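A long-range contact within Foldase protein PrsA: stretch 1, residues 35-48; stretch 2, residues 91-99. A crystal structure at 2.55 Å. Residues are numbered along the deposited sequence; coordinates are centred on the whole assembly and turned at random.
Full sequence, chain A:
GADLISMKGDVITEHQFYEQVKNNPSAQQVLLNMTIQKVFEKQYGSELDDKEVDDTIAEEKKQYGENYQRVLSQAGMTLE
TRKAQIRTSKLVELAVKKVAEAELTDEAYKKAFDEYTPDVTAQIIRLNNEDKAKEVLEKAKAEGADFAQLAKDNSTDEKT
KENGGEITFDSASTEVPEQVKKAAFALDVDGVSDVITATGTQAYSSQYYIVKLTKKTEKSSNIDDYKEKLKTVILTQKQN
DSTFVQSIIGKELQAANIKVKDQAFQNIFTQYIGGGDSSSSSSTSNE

Stretch 1 35-48: TIQKVFEKQYGSEL
Stretch 2 (91-99) LVELAVKKV

Two segments of one chain, at least 43 residues apart in sequence where they touch, pack side by side. Residues 35-44 are helical and belong to a helix that begins earlier in the chain. Its i to i+4 bonds are regular, from Val39 N to Thr35 O (3.2 Å) through Gly45 N to Glu41 O (3.0 Å). Gly45 to Glu47 keep helical phi/psi, and Leu48 turns to an extended -94/126. Residues 91-99 lie within a second helix that runs on at both ends. Its bonds from Lys98 N to Leu94 O and from Val99 N to Ala95 O are weak, both at 3.4 Å.

The helix axes approach to 10.1 Å, and their N-to-C directions make an angle of 57°. The register is set by Tyr44 and Leu91, whose CA atoms are 6.1 Å apart. The contact buries 588 Å² in all.

Leu91 is the most covered residue of the contact, at 130 Å². It points toward stretch 1 with chi1 m and chi2 t. Leu91 CD1 lies 3.5 Å from Phe40 O and 3.3 Å from Glu41 OE1. Leu91 CD2 lies 3.2 Å from Tyr44 O, 3.8 Å from Gly45 CA and 3.7 Å from Leu48 CB. The two methyls thus fit against Phe40, Glu41, Tyr44, Gly45 and Leu48. Glu41 starts away from stretch 2, but its t, p side chain brings the end back. Gly45 leaves room for that end: an ideal CB on Gly45 would come within 2.3 Å of Glu41 OE2.

Tyr44 is the knob in the other direction. Its side chain, chi1 m and chi2 -84°, sits in the hollow formed by Leu91, Leu94, Ala95 and Lys98. Ala95 contributes a single methyl here, and the ring lies close against it. Ala95 CB lies over one face of the Tyr44 ring, 3.7 Å from its centroid and 23° off the normal, a CH-pi contact. Ala95 CB is also 3.4 Å from Tyr44 CZ. Leu94, with chi1 t and chi2 t, brings Leu94 CD2 to 3.8 Å from Tyr44 CD1, while Lys98 NZ lies at the ring edge, 4.2 Å from Tyr44 CD1.

Phe40, one turn earlier, has chi1 m and chi2 79°. Val92 points sideways, yet its t rotamer sets CG2 over one face of the Phe40 ring. This CH-pi contact measures 3.9 Å from Val92 CG2 to the centroid of the Phe40 ring, 13° off the normal. Ala95 CB meets the ring edge, 3.7 Å from Phe40 CE2. Ala95 therefore touches both aromatic rings, Tyr44 at its face and Phe40 at its edge. Ile36 adds a looser contact, Ile36 CG2 to Val92 CG2 at 4.4 Å.

An ionic pair lies at the exposed margin. Lys98, with chi1 m and the rest t, extends to Glu47, which has chi1 m and chi2 t. Lys98 NZ donates to Glu47 OE1 at 2.6 Å, a hydrogen bond within a salt bridge.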

# COMPACT_ATOMS: atom_id res chain seq x y z
N THR A 35 16.91 21.05 -4.78
CA THR A 35 15.99 22.11 -4.37
C THR A 35 15.14 21.71 -3.16
O THR A 35 15.01 22.48 -2.21
CB THR A 35 15.06 22.53 -5.53
OG1 THR A 35 15.86 22.90 -6.65
CG2 THR A 35 14.18 23.70 -5.14
N ILE A 36 14.57 20.51 -3.22
CA ILE A 36 13.81 19.94 -2.10
C ILE A 36 14.68 19.86 -0.85
O ILE A 36 14.24 20.27 0.23
CB ILE A 36 13.21 18.56 -2.46
CG1 ILE A 36 12.09 18.73 -3.51
CG2 ILE A 36 12.66 17.84 -1.23
CD1 ILE A 36 11.72 17.45 -4.23
N GLN A 37 15.92 19.38 -0.99
CA GLN A 37 16.85 19.29 0.14
C GLN A 37 17.07 20.62 0.84
O GLN A 37 17.00 20.69 2.07
CB GLN A 37 18.21 18.72 -0.29
CG GLN A 37 19.30 18.89 0.77
CD GLN A 37 20.48 17.98 0.57
OE1 GLN A 37 21.01 17.43 1.53
NE2 GLN A 37 20.90 17.81 -0.68
N LYS A 38 17.36 21.67 0.06
CA LYS A 38 17.65 23.00 0.62
C LYS A 38 16.47 23.64 1.36
O LYS A 38 16.66 24.24 2.43
CB LYS A 38 18.14 23.97 -0.47
CG LYS A 38 19.62 23.83 -0.80
CD LYS A 38 20.11 25.02 -1.61
CE LYS A 38 21.59 24.90 -1.94
NZ LYS A 38 22.46 25.13 -0.76
N VAL A 39 15.27 23.50 0.81
CA VAL A 39 14.07 24.06 1.42
C VAL A 39 13.70 23.32 2.71
O VAL A 39 13.41 23.95 3.72
CB VAL A 39 12.87 24.07 0.42
CG1 VAL A 39 11.58 24.48 1.11
CG2 VAL A 39 13.16 25.01 -0.74
N PHE A 40 13.73 21.99 2.66
CA PHE A 40 13.37 21.16 3.82
C PHE A 40 14.43 21.20 4.93
O PHE A 40 14.09 20.97 6.10
CB PHE A 40 13.04 19.72 3.42
CG PHE A 40 11.61 19.54 2.97
CD1 PHE A 40 11.20 19.93 1.70
CD2 PHE A 40 10.65 19.02 3.84
CE1 PHE A 40 9.88 19.78 1.29
CE2 PHE A 40 9.33 18.88 3.45
CZ PHE A 40 8.95 19.25 2.17
N GLU A 41 15.67 21.50 4.58
CA GLU A 41 16.72 21.75 5.58
C GLU A 41 16.50 23.08 6.30
O GLU A 41 16.62 23.15 7.52
CB GLU A 41 18.11 21.73 4.93
CG GLU A 41 19.27 21.69 5.91
CD GLU A 41 19.26 20.44 6.78
OE1 GLU A 41 19.00 19.34 6.25
OE2 GLU A 41 19.50 20.57 8.00
N LYS A 42 16.19 24.13 5.54
CA LYS A 42 15.93 25.46 6.10
C LYS A 42 14.77 25.45 7.09
O LYS A 42 14.86 26.03 8.17
CB LYS A 42 15.65 26.48 4.97
CG LYS A 42 15.73 27.94 5.38
CD LYS A 42 17.17 28.41 5.54
CE LYS A 42 17.27 29.80 6.17
NZ LYS A 42 16.78 30.87 5.27
N GLN A 43 13.69 24.76 6.73
CA GLN A 43 12.48 24.70 7.57
C GLN A 43 12.63 23.77 8.76
O GLN A 43 12.51 24.21 9.90
CB GLN A 43 11.27 24.28 6.73
CG GLN A 43 10.84 25.32 5.70
CD GLN A 43 10.29 26.59 6.32
OE1 GLN A 43 9.85 26.61 7.47
NE2 GLN A 43 10.32 27.68 5.55
N TYR A 44 12.89 22.50 8.49
CA TYR A 44 12.80 21.44 9.51
C TYR A 44 14.14 20.85 9.96
O TYR A 44 14.16 19.96 10.81
CB TYR A 44 11.91 20.31 8.98
CG TYR A 44 10.55 20.77 8.49
CD1 TYR A 44 9.49 20.96 9.37
CD2 TYR A 44 10.33 21.02 7.13
CE1 TYR A 44 8.25 21.38 8.92
CE2 TYR A 44 9.08 21.43 6.67
CZ TYR A 44 8.05 21.61 7.57
OH TYR A 44 6.81 22.02 7.14
N GLY A 45 15.26 21.35 9.43
CA GLY A 45 16.59 20.77 9.67
C GLY A 45 17.01 20.68 11.13
O GLY A 45 17.53 19.65 11.57
N SER A 46 16.79 21.77 11.86
CA SER A 46 17.10 21.85 13.31
C SER A 46 16.42 20.78 14.17
O SER A 46 16.98 20.36 15.19
CB SER A 46 16.72 23.24 13.84
OG SER A 46 15.43 23.62 13.41
N GLU A 47 15.22 20.35 13.78
CA GLU A 47 14.46 19.34 14.53
C GLU A 47 15.06 17.93 14.46
O GLU A 47 14.84 17.13 15.37
CB GLU A 47 13.01 19.27 14.04
CG GLU A 47 12.25 20.56 14.21
CD GLU A 47 10.77 20.41 13.91
OE1 GLU A 47 10.29 21.12 13.01
OE2 GLU A 47 10.11 19.58 14.56
N LEU A 48 15.81 17.65 13.39
CA LEU A 48 16.30 16.29 13.13
C LEU A 48 17.70 16.07 13.70
O LEU A 48 18.62 16.83 13.40
CB LEU A 48 16.29 16.01 11.63
CG LEU A 48 16.65 14.59 11.17
CD1 LEU A 48 15.86 13.52 11.90
CD2 LEU A 48 16.43 14.49 9.67
N LEU A 91 13.30 14.52 6.84
CA LEU A 91 12.74 15.88 6.97
C LEU A 91 11.40 16.05 6.24
O LEU A 91 10.57 16.85 6.66
CB LEU A 91 13.74 16.94 6.49
CG LEU A 91 15.02 17.10 7.32
CD1 LEU A 91 16.00 18.04 6.64
CD2 LEU A 91 14.70 17.58 8.73
N VAL A 92 11.20 15.30 5.15
CA VAL A 92 9.92 15.32 4.42
C VAL A 92 8.83 14.61 5.24
O VAL A 92 7.78 15.19 5.51
CB VAL A 92 10.06 14.69 3.01
CG1 VAL A 92 8.71 14.46 2.35
CG2 VAL A 92 10.93 15.59 2.12
N GLU A 93 9.09 13.36 5.64
CA GLU A 93 8.10 12.59 6.41
C GLU A 93 7.80 13.22 7.77
O GLU A 93 6.68 13.11 8.27
CB GLU A 93 8.54 11.12 6.55
CG GLU A 93 9.67 10.86 7.53
CD GLU A 93 10.26 9.47 7.40
OE1 GLU A 93 10.53 9.02 6.27
OE2 GLU A 93 10.48 8.82 8.45
N LEU A 94 8.79 13.89 8.35
CA LEU A 94 8.60 14.73 9.55
C LEU A 94 7.60 15.85 9.28
O LEU A 94 6.66 16.05 10.06
CB LEU A 94 9.95 15.29 10.02
CG LEU A 94 10.09 16.14 11.30
CD1 LEU A 94 11.52 16.05 11.81
CD2 LEU A 94 9.70 17.60 11.09
N ALA A 95 7.78 16.57 8.18
CA ALA A 95 6.86 17.64 7.76
C ALA A 95 5.45 17.12 7.44
O ALA A 95 4.46 17.78 7.75
CB ALA A 95 7.42 18.39 6.57
N VAL A 96 5.37 15.95 6.81
CA VAL A 96 4.09 15.32 6.44
C VAL A 96 3.29 14.87 7.68
O VAL A 96 2.06 14.93 7.68
CB VAL A 96 4.30 14.14 5.44
CG1 VAL A 96 3.03 13.33 5.23
CG2 VAL A 96 4.81 14.67 4.10
N LYS A 97 3.99 14.44 8.73
CA LYS A 97 3.35 14.08 10.00
C LYS A 97 2.70 15.29 10.69
O LYS A 97 1.62 15.15 11.26
CB LYS A 97 4.35 13.41 10.95
CG LYS A 97 3.74 12.73 12.17
CD LYS A 97 4.84 12.18 13.08
CE LYS A 97 4.30 11.60 14.38
NZ LYS A 97 3.76 10.22 14.21
N LYS A 98 3.34 16.46 10.62
CA LYS A 98 2.79 17.69 11.23
C LYS A 98 1.49 18.15 10.58
O LYS A 98 0.53 18.50 11.28
CB LYS A 98 3.79 18.85 11.15
CG LYS A 98 4.98 18.72 12.08
CD LYS A 98 5.70 20.05 12.21
CE LYS A 98 6.95 19.93 13.06
NZ LYS A 98 7.67 21.24 13.18
N VAL A 99 1.47 18.18 9.25
CA VAL A 99 0.29 18.66 8.50
C VAL A 99 -0.86 17.64 8.62
O VAL A 99 -2.02 18.04 8.72
CB VAL A 99 0.62 18.98 7.02
CG1 VAL A 99 -0.63 19.41 6.26
CG2 VAL A 99 1.68 20.07 6.94